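Local coordinates for protein polyketide biosynthesis 3-hydroxy-3-methylglutaryl-ACP synthase PksG (Bacillus subtilis, PDB 4YXT) that catalyses the aldol condensation of acetyl-ACP with a beta-ketothioester polyketide intermediate during bacillaene biosynthesis, at residues 12-21 with 39-49; 50-59 with 138-146. The protein carries 1 engineered substitution. All coordinates share one frame; numbering follows the deposited sequence.

Contact 1 of 2, residues 12-21 with 39-49; sequences FGGTAYLDVM and MKEKAVALPYE
The Phe12 ring meets Glu49 at its edge, where OE2 lies in the ring plane 3.8 Å from CE2. Ring and carboxylate planes stand 86° apart. One face of the same ring carries the backbone N of Gly14, and Thr15 CG2 shares the edge. Thr15 OG1 sits between its backbone N and carbonyl carbon (chi1 55°), which turns it to Glu49 OE2 for a weak hydrogen bond (3.2 Å). Glu49 OE1 uses its anti lone pair for Leu46 N, adding to the backbone bond of the turn 46-49. The Tyr17 ring lies obliquely to Glu41, with CE1 3.4 Å from OE2. Glu41 OE1 forms salt bridges with Arg293 and Arg359. On the face that carries Leu18 and Lys42, the Lys42 chain runs beside Leu18, and Lys42 CG lies 3.6 Å from Val20 CG2. Lys42 NZ is hydrogen-bonded to Glu165 O and Tyr367 OH. The backbones pair through Leu18 N to Lys42 O (2.8 Å) and Lys42 N to Leu18 O (3.2 Å). Val44 N to Ala16 O and Val20 N to Lys40 O extend the pairing. The arrangement is a short antiparallel ladder, strand 16-19 with strand 41-43, within a small three-stranded sheet completed by strand 360-361.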
ATOM      1  N   PHE A  12       9.499  -7.913  16.860  1.00 25.22           N
ATOM      2  CA  PHE A  12       8.772  -9.035  17.470  1.00 24.97           C
ATOM      3  C   PHE A  12       8.907 -10.269  16.581  1.00 27.94           C
ATOM      4  O   PHE A  12       8.308 -10.336  15.477  1.00 25.16           O
ATOM      5  CB  PHE A  12       7.282  -8.773  17.602  1.00 25.29           C
ATOM      6  CG  PHE A  12       6.567  -9.805  18.442  1.00 24.51           C
ATOM      7  CD1 PHE A  12       6.728  -9.815  19.817  1.00 24.52           C
ATOM      8  CD2 PHE A  12       5.753 -10.770  17.865  1.00 24.38           C
ATOM      9  CE1 PHE A  12       6.088 -10.760  20.622  1.00 24.49           C
ATOM     10  CE2 PHE A  12       5.107 -11.709  18.666  1.00 25.05           C
ATOM     11  CZ  PHE A  12       5.283 -11.703  20.048  1.00 22.33           C
ATOM     12  N   GLY A  13       9.690 -11.236  17.065  1.00 27.48           N
ATOM     13  CA  GLY A  13       9.908 -12.516  16.383  1.00 26.47           C
ATOM     14  C   GLY A  13       9.191 -13.694  17.003  1.00 26.46           C
ATOM     15  O   GLY A  13       9.732 -14.783  17.073  1.00 27.90           O
ATOM     16  N   GLY A  14       7.959 -13.474  17.427  1.00 28.96           N
ATOM     17  CA  GLY A  14       7.055 -14.555  17.772  1.00 28.91           C
ATOM     18  C   GLY A  14       7.097 -14.819  19.263  1.00 28.67           C
ATOM     19  O   GLY A  14       7.996 -14.370  19.972  1.00 28.04           O
ATOM     20  N   THR A  15       6.110 -15.565  19.718  1.00 30.51           N
ATOM     21  CA  THR A  15       6.044 -16.009  21.089  1.00 32.24           C
ATOM     22  C   THR A  15       6.491 -17.486  21.131  1.00 34.15           C
ATOM     23  O   THR A  15       6.661 -18.058  22.200  1.00 41.10           O
ATOM     24  CB  THR A  15       4.603 -15.878  21.594  1.00 34.20           C
ATOM     25  OG1 THR A  15       3.765 -16.596  20.719  1.00 35.89           O
ATOM     26  CG2 THR A  15       4.117 -14.491  21.531  1.00 32.63           C
ATOM     27  N   ALA A  16       6.680 -18.108  19.967  1.00 32.75           N
ATOM     28  CA  ALA A  16       7.049 -19.520  19.890  1.00 32.38           C
ATOM     29  C   ALA A  16       8.015 -19.710  18.755  1.00 32.06           C
ATOM     30  O   ALA A  16       7.904 -19.031  17.730  1.00 36.39           O
ATOM     31  CB  ALA A  16       5.825 -20.394  19.693  1.00 29.06           C
ATOM     32  N   TYR A  17       8.970 -20.618  18.921  1.00 32.33           N
ATOM     33  CA  TYR A  17       9.877 -20.942  17.817  1.00 30.05           C
ATOM     34  C   TYR A  17      10.028 -22.415  17.638  1.00 31.00           C
ATOM     35  O   TYR A  17       9.496 -23.195  18.442  1.00 34.47           O
ATOM     36  CB  TYR A  17      11.230 -20.295  17.979  1.00 29.74           C
ATOM     37  CG  TYR A  17      12.106 -20.888  19.038  1.00 32.49           C
ATOM     38  CD1 TYR A  17      13.180 -21.692  18.682  1.00 31.34           C
ATOM     39  CD2 TYR A  17      11.868 -20.642  20.402  1.00 31.26           C
ATOM     40  CE1 TYR A  17      14.012 -22.244  19.639  1.00 34.07           C
ATOM     41  CE2 TYR A  17      12.691 -21.196  21.379  1.00 33.73           C
ATOM     42  CZ  TYR A  17      13.765 -22.006  20.977  1.00 34.84           C
ATOM     43  OH  TYR A  17      14.597 -22.573  21.884  1.00 34.20           O
ATOM     44  N   LEU A  18      10.682 -22.787  16.529  1.00 30.17           N
ATOM     45  CA  LEU A  18      11.064 -24.176  16.260  1.00 31.12           C
ATOM     46  C   LEU A  18      12.550 -24.268  16.049  1.00 31.09           C
ATOM     47  O   LEU A  18      13.163 -23.400  15.425  1.00 30.54           O
ATOM     48  CB  LEU A  18      10.332 -24.737  15.047  1.00 34.71           C
ATOM     49  CG  LEU A  18      10.481 -26.250  14.868  1.00 37.29           C
ATOM     50  CD1 LEU A  18       9.533 -26.998  15.808  1.00 38.21           C
ATOM     51  CD2 LEU A  18      10.267 -26.631  13.415  1.00 35.98           C
ATOM     52  N   ASP A  19      13.167 -25.306  16.588  1.00 33.11           N
ATOM     53  CA  ASP A  19      14.558 -25.544  16.257  1.00 35.86           C
ATOM     54  C   ASP A  19      14.609 -26.212  14.887  1.00 33.78           C
ATOM     55  O   ASP A  19      14.091 -27.287  14.672  1.00 30.58           O
ATOM     56  CB  ASP A  19      15.272 -26.380  17.307  1.00 41.21           C
ATOM     57  CG  ASP A  19      16.756 -26.530  17.008  1.00 46.55           C
ATOM     58  OD1 ASP A  19      17.417 -25.558  16.566  1.00 53.69           O
ATOM     59  OD2 ASP A  19      17.271 -27.622  17.243  1.00 52.80           O
ATOM     60  N   VAL A  20      15.229 -25.531  13.951  1.00 33.13           N
ATOM     61  CA  VAL A  20      15.173 -25.916  12.558  1.00 38.14           C
ATOM     62  C   VAL A  20      16.217 -26.988  12.197  1.00 39.75           C
ATOM     63  O   VAL A  20      16.088 -27.641  11.165  1.00 40.24           O
ATOM     64  CB  VAL A  20      15.211 -24.622  11.698  1.00 37.46           C
ATOM     65  CG1 VAL A  20      15.952 -24.769  10.413  1.00 42.13           C
ATOM     66  CG2 VAL A  20      13.780 -24.186  11.445  1.00 40.77           C
ATOM     67  N   MET A  21      17.218 -27.189  13.051  1.00 42.54           N
ATOM     68  CA  MET A  21      18.127 -28.343  12.913  1.00 48.03           C
ATOM     69  C   MET A  21      17.410 -29.640  13.296  1.00 46.53           C
ATOM     70  O   MET A  21      17.471 -30.614  12.552  1.00 50.58           O
ATOM     71  CB  MET A  21      19.408 -28.159  13.718  1.00 51.17           C
ATOM     72  CG  MET A  21      20.263 -26.970  13.267  1.00 55.69           C
ATOM     73  SD  MET A  21      20.218 -25.506  14.346  1.00 66.72           S
ATOM     74  CE  MET A  21      21.575 -24.565  13.658  1.00 59.62           C
ATOM     75  N   MET A  39      20.561 -21.401   8.805  1.00 34.82           N
ATOM     76  CA  MET A  39      19.410 -21.033   9.632  1.00 38.59           C
ATOM     77  C   MET A  39      19.363 -21.896  10.900  1.00 37.04           C
ATOM     78  O   MET A  39      19.873 -22.991  10.901  1.00 33.43           O
ATOM     79  CB  MET A  39      18.136 -21.156   8.799  1.00 40.86           C
ATOM     80  CG  MET A  39      18.098 -20.151   7.634  1.00 43.52           C
ATOM     81  SD  MET A  39      18.354 -18.392   8.070  1.00 43.98           S
ATOM     82  CE  MET A  39      16.675 -17.779   7.868  1.00 43.16           C
ATOM     83  N   LYS A  40      18.793 -21.390  11.994  1.00 36.61           N
ATOM     84  CA  LYS A  40      18.786 -22.155  13.261  1.00 33.30           C
ATOM     85  C   LYS A  40      17.436 -22.216  13.883  1.00 31.84           C
ATOM     86  O   LYS A  40      17.081 -23.228  14.423  1.00 29.94           O
ATOM     87  CB  LYS A  40      19.773 -21.584  14.298  1.00 37.11           C
ATOM     88  CG  LYS A  40      21.140 -21.197  13.748  1.00 36.04           C
ATOM     89  CD  LYS A  40      21.829 -20.186  14.637  1.00 39.02           C
ATOM     90  CE  LYS A  40      22.507 -20.850  15.835  1.00 40.76           C
ATOM     91  NZ  LYS A  40      23.347 -19.851  16.593  1.00 40.30           N
ATOM     92  N   GLU A  41      16.685 -21.128  13.851  1.00 29.39           N
ATOM     93  CA  GLU A  41      15.378 -21.149  14.416  1.00 30.19           C
ATOM     94  C   GLU A  41      14.456 -20.421  13.475  1.00 27.08           C
ATOM     95  O   GLU A  41      14.871 -19.592  12.711  1.00 21.80           O
ATOM     96  CB  GLU A  41      15.373 -20.463  15.793  1.00 34.23           C
ATOM     97  CG  GLU A  41      16.397 -21.012  16.786  1.00 39.60           C
ATOM     98  CD  GLU A  41      16.699 -20.051  17.929  1.00 44.29           C
ATOM     99  OE1 GLU A  41      16.767 -18.823  17.701  1.00 54.03           O
ATOM    100  OE2 GLU A  41      16.893 -20.516  19.069  1.00 49.63           O
ATOM    101  N   LYS A  42      13.196 -20.793  13.505  1.00 28.43           N
ATOM    102  CA  LYS A  42      12.162 -19.983  12.877  1.00 27.43           C
ATOM    103  C   LYS A  42      11.092 -19.714  13.923  1.00 28.00           C
ATOM    104  O   LYS A  42      10.737 -20.629  14.682  1.00 31.61           O
ATOM    105  CB  LYS A  42      11.593 -20.680  11.654  1.00 27.56           C
ATOM    106  CG  LYS A  42      10.905 -22.031  11.897  1.00 28.04           C
ATOM    107  CD  LYS A  42      10.381 -22.525  10.556  1.00 27.93           C
ATOM    108  CE  LYS A  42       9.289 -23.571  10.715  1.00 30.02           C
ATOM    109  NZ  LYS A  42       8.551 -23.707   9.423  1.00 31.65           N
ATOM    110  N   ALA A  43      10.617 -18.470  13.991  1.00 25.72           N
ATOM    111  CA  ALA A  43       9.397 -18.162  14.708  1.00 26.68           C
ATOM    112  C   ALA A  43       8.225 -18.870  14.072  1.00 28.68           C
ATOM    113  O   ALA A  43       8.189 -19.041  12.862  1.00 28.56           O
ATOM    114  CB  ALA A  43       9.154 -16.666  14.677  1.00 25.73           C
ATOM    115  N   VAL A  44       7.243 -19.279  14.875  1.00 34.98           N
ATOM    116  CA  VAL A  44       6.014 -19.909  14.361  1.00 30.90           C
ATOM    117  C   VAL A  44       4.786 -19.190  14.972  1.00 33.63           C
ATOM    118  O   VAL A  44       4.569 -19.204  16.199  1.00 32.93           O
ATOM    119  CB  VAL A  44       5.975 -21.427  14.639  1.00 36.85           C
ATOM    120  CG1 VAL A  44       4.760 -22.090  13.968  1.00 35.98           C
ATOM    121  CG2 VAL A  44       7.266 -22.110  14.194  1.00 36.90           C
ATOM    122  N   ALA A  45       4.027 -18.492  14.120  1.00 31.22           N
ATOM    123  CA  ALA A  45       2.801 -17.838  14.547  1.00 31.53           C
ATOM    124  C   ALA A  45       1.771 -18.886  15.023  1.00 35.80           C
ATOM    125  O   ALA A  45       1.519 -19.889  14.345  1.00 35.19           O
ATOM    126  CB  ALA A  45       2.200 -17.014  13.412  1.00 30.22           C
ATOM    127  N   LEU A  46       1.172 -18.612  16.178  1.00 35.06           N
ATOM    128  CA  LEU A  46       0.117 -19.431  16.734  1.00 35.80           C
ATOM    129  C   LEU A  46      -1.265 -18.942  16.282  1.00 36.37           C
ATOM    130  O   LEU A  46      -1.424 -17.787  15.835  1.00 31.54           O
ATOM    131  CB  LEU A  46       0.208 -19.386  18.250  1.00 38.39           C
ATOM    132  CG  LEU A  46       1.593 -19.766  18.779  1.00 40.57           C
ATOM    133  CD1 LEU A  46       2.036 -18.951  19.996  1.00 40.97           C
ATOM    134  CD2 LEU A  46       1.565 -21.239  19.087  1.00 44.28           C
ATOM    135  N   PRO A  47      -2.278 -19.816  16.404  1.00 36.87           N
ATOM    136  CA  PRO A  47      -3.644 -19.517  15.996  1.00 36.49           C
ATOM    137  C   PRO A  47      -4.208 -18.213  16.552  1.00 33.65           C
ATOM    138  O   PRO A  47      -5.078 -17.603  15.924  1.00 36.29           O
ATOM    139  CB  PRO A  47      -4.419 -20.714  16.563  1.00 38.46           C
ATOM    140  CG  PRO A  47      -3.458 -21.831  16.408  1.00 38.41           C
ATOM    141  CD  PRO A  47      -2.141 -21.234  16.789  1.00 37.36           C
ATOM    142  N   TYR A  48      -3.736 -17.782  17.717  1.00 30.11           N
ATOM    143  CA  TYR A  48      -4.239 -16.556  18.307  1.00 29.91           C
ATOM    144  C   TYR A  48      -3.260 -15.387  18.092  1.00 27.73           C
ATOM    145  O   TYR A  48      -3.238 -14.427  18.838  1.00 23.53           O
ATOM    146  CB  TYR A  48      -4.580 -16.759  19.788  1.00 31.72           C
ATOM    147  CG  TYR A  48      -3.596 -17.578  20.546  1.00 33.76           C
ATOM    148  CD1 TYR A  48      -3.832 -18.932  20.829  1.00 35.99           C
ATOM    149  CD2 TYR A  48      -2.399 -17.019  20.965  1.00 37.43           C
ATOM    150  CE1 TYR A  48      -2.893 -19.676  21.542  1.00 35.79           C
ATOM    151  CE2 TYR A  48      -1.472 -17.746  21.664  1.00 36.49           C
ATOM    152  CZ  TYR A  48      -1.716 -19.062  21.956  1.00 34.74           C
ATOM    153  OH  TYR A  48      -0.747 -19.729  22.666  1.00 34.84           O
ATOM    154  N   GLU A  49      -2.411 -15.509  17.087  1.00 30.09           N
ATOM    155  CA  GLU A  49      -1.616 -14.381  16.659  1.00 30.51           C
ATOM    156  C   GLU A  49      -2.030 -14.149  15.233  1.00 29.14           C
ATOM    157  O   GLU A  49      -2.550 -15.051  14.570  1.00 27.23           O
ATOM    158  CB  GLU A  49      -0.165 -14.685  16.759  1.00 30.11           C
ATOM    159  CG  GLU A  49       0.290 -14.940  18.174  1.00 32.61           C
ATOM    160  CD  GLU A  49       1.722 -15.365  18.190  1.00 34.79           C
ATOM    161  OE1 GLU A  49       2.028 -16.483  17.703  1.00 36.57           O
ATOM    162  OE2 GLU A  49       2.536 -14.539  18.629  1.00 37.50           O
TER

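Contact 2 of 2, residues 50-59 with 138-146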
ATOM      1  N   ASP A  50      -1.860 -12.910  14.812  1.00 26.21           N
ATOM      2  CA  ASP A  50      -2.085 -12.520  13.451  1.00 25.11           C
ATOM      3  C   ASP A  50      -1.146 -11.353  13.153  1.00 23.92           C
ATOM      4  O   ASP A  50      -0.324 -11.005  13.977  1.00 22.95           O
ATOM      5  CB  ASP A  50      -3.561 -12.222  13.227  1.00 26.96           C
ATOM      6  CG  ASP A  50      -3.999 -10.909  13.795  1.00 27.03           C
ATOM      7  OD1 ASP A  50      -3.177 -10.157  14.358  1.00 25.74           O
ATOM      8  OD2 ASP A  50      -5.186 -10.617  13.583  1.00 27.80           O
ATOM      9  N   PRO A  51      -1.203 -10.796  11.943  1.00 23.70           N
ATOM     10  CA  PRO A  51      -0.306  -9.622  11.732  1.00 23.11           C
ATOM     11  C   PRO A  51      -0.540  -8.382  12.570  1.00 20.24           C
ATOM     12  O   PRO A  51       0.369  -7.538  12.682  1.00 25.28           O
ATOM     13  CB  PRO A  51      -0.525  -9.298  10.264  1.00 22.85           C
ATOM     14  CG  PRO A  51      -0.926 -10.620   9.678  1.00 22.96           C
ATOM     15  CD  PRO A  51      -1.759 -11.312  10.689  1.00 20.99           C
ATOM     16  N   VAL A  52      -1.752  -8.179  13.047  1.00 20.71           N
ATOM     17  CA  VAL A  52      -2.023  -7.095  14.013  1.00 20.82           C
ATOM     18  C   VAL A  52      -1.296  -7.353  15.347  1.00 20.72           C
ATOM     19  O   VAL A  52      -0.547  -6.514  15.849  1.00 23.22           O
ATOM     20  CB  VAL A  52      -3.530  -6.967  14.289  1.00 19.06           C
ATOM     21  CG1 VAL A  52      -3.763  -5.858  15.300  1.00 17.21           C
ATOM     22  CG2 VAL A  52      -4.272  -6.719  12.957  1.00 18.98           C
ATOM     23  N   THR A  53      -1.459  -8.554  15.875  1.00 18.93           N
ATOM     24  CA  THR A  53      -0.815  -8.884  17.125  1.00 20.75           C
ATOM     25  C   THR A  53       0.670  -8.739  16.961  1.00 21.62           C
ATOM     26  O   THR A  53       1.325  -8.162  17.833  1.00 21.10           O
ATOM     27  CB  THR A  53      -1.174 -10.299  17.642  1.00 21.41           C
ATOM     28  OG1 THR A  53      -0.619 -11.303  16.784  1.00 22.55           O
ATOM     29  CG2 THR A  53      -2.710 -10.471  17.719  1.00 21.63           C
ATOM     30  N   PHE A  54       1.185  -9.238  15.830  1.00 21.52           N
ATOM     31  CA  PHE A  54       2.629  -9.240  15.594  1.00 22.82           C
ATOM     32  C   PHE A  54       3.102  -7.813  15.490  1.00 21.80           C
ATOM     33  O   PHE A  54       4.118  -7.512  16.081  1.00 21.28           O
ATOM     34  CB  PHE A  54       3.043 -10.009  14.328  1.00 24.09           C
ATOM     35  CG  PHE A  54       3.492 -11.409  14.580  1.00 26.98           C
ATOM     36  CD1 PHE A  54       2.601 -12.366  14.968  1.00 28.69           C
ATOM     37  CD2 PHE A  54       4.830 -11.765  14.413  1.00 31.78           C
ATOM     38  CE1 PHE A  54       3.021 -13.680  15.212  1.00 34.22           C
ATOM     39  CE2 PHE A  54       5.272 -13.062  14.646  1.00 31.67           C
ATOM     40  CZ  PHE A  54       4.363 -14.024  15.053  1.00 35.31           C
ATOM     41  N   GLY A  55       2.345  -6.949  14.775  1.00 19.28           N
ATOM     42  CA  GLY A  55       2.697  -5.526  14.629  1.00 17.65           C
ATOM     43  C   GLY A  55       2.589  -4.701  15.932  1.00 18.16           C
ATOM     44  O   GLY A  55       3.464  -3.865  16.236  1.00 19.32           O
ATOM     45  N   VAL A  56       1.508  -4.895  16.675  1.00 17.33           N
ATOM     46  CA  VAL A  56       1.309  -4.202  17.983  1.00 18.65           C
ATOM     47  C   VAL A  56       2.387  -4.578  18.932  1.00 18.62           C
ATOM     48  O   VAL A  56       3.062  -3.709  19.490  1.00 16.93           O
ATOM     49  CB  VAL A  56      -0.068  -4.470  18.550  1.00 16.84           C
ATOM     50  CG1 VAL A  56      -0.248  -4.001  20.003  1.00 17.40           C
ATOM     51  CG2 VAL A  56      -1.095  -3.781  17.643  1.00 17.14           C
ATOM     52  N   ASN A  57       2.669  -5.862  18.999  1.00 19.91           N
ATOM     53  CA  ASN A  57       3.775  -6.320  19.875  1.00 20.74           C
ATOM     54  C   ASN A  57       5.138  -5.769  19.483  1.00 21.12           C
ATOM     55  O   ASN A  57       5.933  -5.480  20.355  1.00 21.64           O
ATOM     56  CB  ASN A  57       3.774  -7.831  19.972  1.00 20.56           C
ATOM     57  CG  ASN A  57       2.497  -8.339  20.574  1.00 19.76           C
ATOM     58  OD1 ASN A  57       1.913  -7.681  21.414  1.00 21.80           O
ATOM     59  ND2 ASN A  57       2.048  -9.477  20.146  1.00 21.83           N
ATOM     60  N   ALA A  58       5.412  -5.575  18.195  1.00 20.78           N
ATOM     61  CA  ALA A  58       6.661  -4.905  17.837  1.00 21.70           C
ATOM     62  C   ALA A  58       6.656  -3.432  18.205  1.00 20.63           C
ATOM     63  O   ALA A  58       7.672  -2.908  18.636  1.00 24.29           O
ATOM     64  CB  ALA A  58       7.004  -5.110  16.352  1.00 22.13           C
ATOM     65  N   ALA A  59       5.547  -2.724  18.031  1.00 20.77           N
ATOM     66  CA  ALA A  59       5.583  -1.253  18.188  1.00 19.75           C
ATOM     67  C   ALA A  59       5.378  -0.775  19.619  1.00 20.41           C
ATOM     68  O   ALA A  59       5.824   0.326  20.033  1.00 17.47           O
ATOM     69  CB  ALA A  59       4.541  -0.618  17.300  1.00 19.36           C
ATOM     70  N   ALA A 138       6.258   9.398  11.833  1.00 20.31           N
ATOM     71  CA  ALA A 138       5.558   8.301  11.196  1.00 19.42           C
ATOM     72  C   ALA A 138       5.991   7.031  11.882  1.00 19.09           C
ATOM     73  O   ALA A 138       7.143   6.886  12.324  1.00 19.63           O
ATOM     74  CB  ALA A 138       5.933   8.243   9.717  1.00 21.53           C
ATOM     75  N   LEU A 139       5.077   6.082  11.912  1.00 19.71           N
ATOM     76  CA  LEU A 139       5.326   4.738  12.331  1.00 19.62           C
ATOM     77  C   LEU A 139       5.088   3.785  11.137  1.00 20.33           C
ATOM     78  O   LEU A 139       4.055   3.835  10.501  1.00 18.49           O
ATOM     79  CB  LEU A 139       4.364   4.425  13.442  1.00 19.02           C
ATOM     80  CG  LEU A 139       4.550   3.111  14.170  1.00 17.31           C
ATOM     81  CD1 LEU A 139       5.944   2.890  14.763  1.00 17.05           C
ATOM     82  CD2 LEU A 139       3.529   3.111  15.249  1.00 17.78           C
ATOM     83  N   VAL A 140       6.110   2.998  10.802  1.00 19.01           N
ATOM     84  CA  VAL A 140       6.033   2.035   9.753  1.00 18.73           C
ATOM     85  C   VAL A 140       6.235   0.733  10.457  1.00 18.92           C
ATOM     86  O   VAL A 140       7.162   0.581  11.259  1.00 17.11           O
ATOM     87  CB  VAL A 140       7.152   2.211   8.689  1.00 18.69           C
ATOM     88  CG1 VAL A 140       7.024   1.176   7.594  1.00 17.99           C
ATOM     89  CG2 VAL A 140       7.111   3.583   8.081  1.00 18.46           C
ATOM     90  N   ILE A 141       5.365  -0.201  10.139  1.00 17.93           N
ATOM     91  CA  ILE A 141       5.376  -1.484  10.732  1.00 18.99           C
ATOM     92  C   ILE A 141       5.308  -2.519   9.585  1.00 18.98           C
ATOM     93  O   ILE A 141       4.352  -2.564   8.860  1.00 19.14           O
ATOM     94  CB  ILE A 141       4.139  -1.658  11.620  1.00 20.48           C
ATOM     95  CG1 ILE A 141       4.153  -0.653  12.762  1.00 20.32           C
ATOM     96  CG2 ILE A 141       4.081  -3.089  12.146  1.00 19.31           C
ATOM     97  CD1 ILE A 141       3.065  -0.894  13.795  1.00 22.20           C
ATOM     98  N   ALA A 142       6.350  -3.316   9.433  1.00 17.18           N
ATOM     99  CA  ALA A 142       6.309  -4.439   8.549  1.00 20.31           C
ATOM    100  C   ALA A 142       5.973  -5.721   9.357  1.00 20.86           C
ATOM    101  O   ALA A 142       6.693  -6.057  10.261  1.00 21.62           O
ATOM    102  CB  ALA A 142       7.627  -4.550   7.819  1.00 18.59           C
ATOM    103  N   SER A 143       4.872  -6.410   9.007  1.00 25.60           N
ATOM    104  CA  SER A 143       4.322  -7.598   9.707  1.00 23.71           C
ATOM    105  C   SER A 143       3.928  -8.681   8.679  1.00 25.15           C
ATOM    106  O   SER A 143       3.053  -8.472   7.839  1.00 27.20           O
ATOM    107  CB  SER A 143       3.072  -7.155  10.512  1.00 25.34           C
ATOM    108  OG  SER A 143       2.665  -8.068  11.557  1.00 24.01           O
ATOM    109  N   ASP A 144       4.581  -9.834   8.728  1.00 26.32           N
ATOM    110  CA  ASP A 144       4.281 -10.958   7.842  1.00 25.82           C
ATOM    111  C   ASP A 144       4.390 -12.287   8.588  1.00 28.25           C
ATOM    112  O   ASP A 144       5.221 -12.431   9.495  1.00 26.25           O
ATOM    113  CB  ASP A 144       5.215 -11.029   6.624  1.00 26.41           C
ATOM    114  CG  ASP A 144       4.736 -10.160   5.444  1.00 28.57           C
ATOM    115  OD1 ASP A 144       3.536 -10.242   5.056  1.00 29.94           O
ATOM    116  OD2 ASP A 144       5.584  -9.371   4.926  1.00 28.03           O
ATOM    117  N   ILE A 145       3.520 -13.219   8.167  1.00 27.59           N
ATOM    118  CA  ILE A 145       3.382 -14.559   8.692  1.00 29.32           C
ATOM    119  C   ILE A 145       3.412 -15.511   7.499  1.00 28.77           C
ATOM    120  O   ILE A 145       2.596 -15.377   6.601  1.00 25.69           O
ATOM    121  CB  ILE A 145       2.022 -14.764   9.367  1.00 30.35           C
ATOM    122  CG1 ILE A 145       1.934 -14.080  10.750  1.00 33.88           C
ATOM    123  CG2 ILE A 145       1.783 -16.256   9.622  1.00 30.37           C
ATOM    124  CD1 ILE A 145       2.143 -12.598  10.806  1.00 36.93           C
ATOM    125  N   SER A 146       4.347 -16.457   7.487  1.00 30.88           N
ATOM    126  CA  SER A 146       4.301 -17.559   6.519  1.00 36.71           C
ATOM    127  C   SER A 146       3.089 -18.471   6.715  1.00 40.43           C
ATOM    128  O   SER A 146       2.563 -18.579   7.808  1.00 44.96           O
ATOM    129  CB  SER A 146       5.548 -18.409   6.623  1.00 35.53           C
ATOM    130  OG  SER A 146       6.651 -17.582   6.433  1.00 40.79           O
TER
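Ile145, Ser143 and Ile141 rise from strand 138-145 toward helix 51-59, and Pro51, in the first turn of the helix, meets the first two. Ile145 meets the helix through its CD1. This methyl lies 3.8 Å from Pro51 CG, and the two side chains cross at about a right angle. The same methyl sits over one face of the Phe54 ring, 4.2 Å from CG and offset toward the rim. Ile145 CG1 is anti to the carbonyl carbon (chi1 -75°), and the bend at chi2 (59°) brings CD1 to both partners.

Ser143 makes the polar link. Its OG donates to Pro51 O at 2.6 Å, in the carbonyl plane and on a lone pair. Pro51 O also accepts the helical bond from Gly55 N, so one buried carbonyl serves helix and strand together. Ser143 OG also packs 3.4 Å from Phe54 CB. This is a helix packed on the central sheet of a thiolase-like fold, running roughly antiparallel to the strand (140°), with the two segment axes 7.6 Å apart at closest approach. The strand pairs with strands 74-80 and 170-178.

Ile141 continues the packing further along the helix. Its CG2 is 3.7 Å from Gly55 CA, where the missing side chain lets the helix come close. Its CD1 reaches Ala59 CB at 3.8 Å. At the helix start, Asp50 and Thr53 form a capping box. Thr53 N binds Asp50 OD1, and Asp50 N binds Thr53 OG1. Asp50 OD2 makes a salt bridge to Arg414 and is hydrogen-bonded to Tyr416 OH.

Both contacts are largely buried, but contact 2 lies nearer the centre of the chain. It packs a helix on the central sheet, mostly through apolar side chains. Contact 1 joins two strands of the small sheet through backbone bonds, and charged side chains line it. Contact 1 reaches the surface at Lys40, its one exposed touching residue. The two contacts follow each other in the chain, since residues 39-49 lead straight into helix 51-64. They also touch in space. Phe12 of contact 1 meets Phe54 edge-to-face and packs on Asn57 and Ala58. Glu49 OE2 lies 3.6 Å from Phe54 CE1. Phe54 of contact 2 thus packs on Ile145 as well as on Phe12 and Glu49.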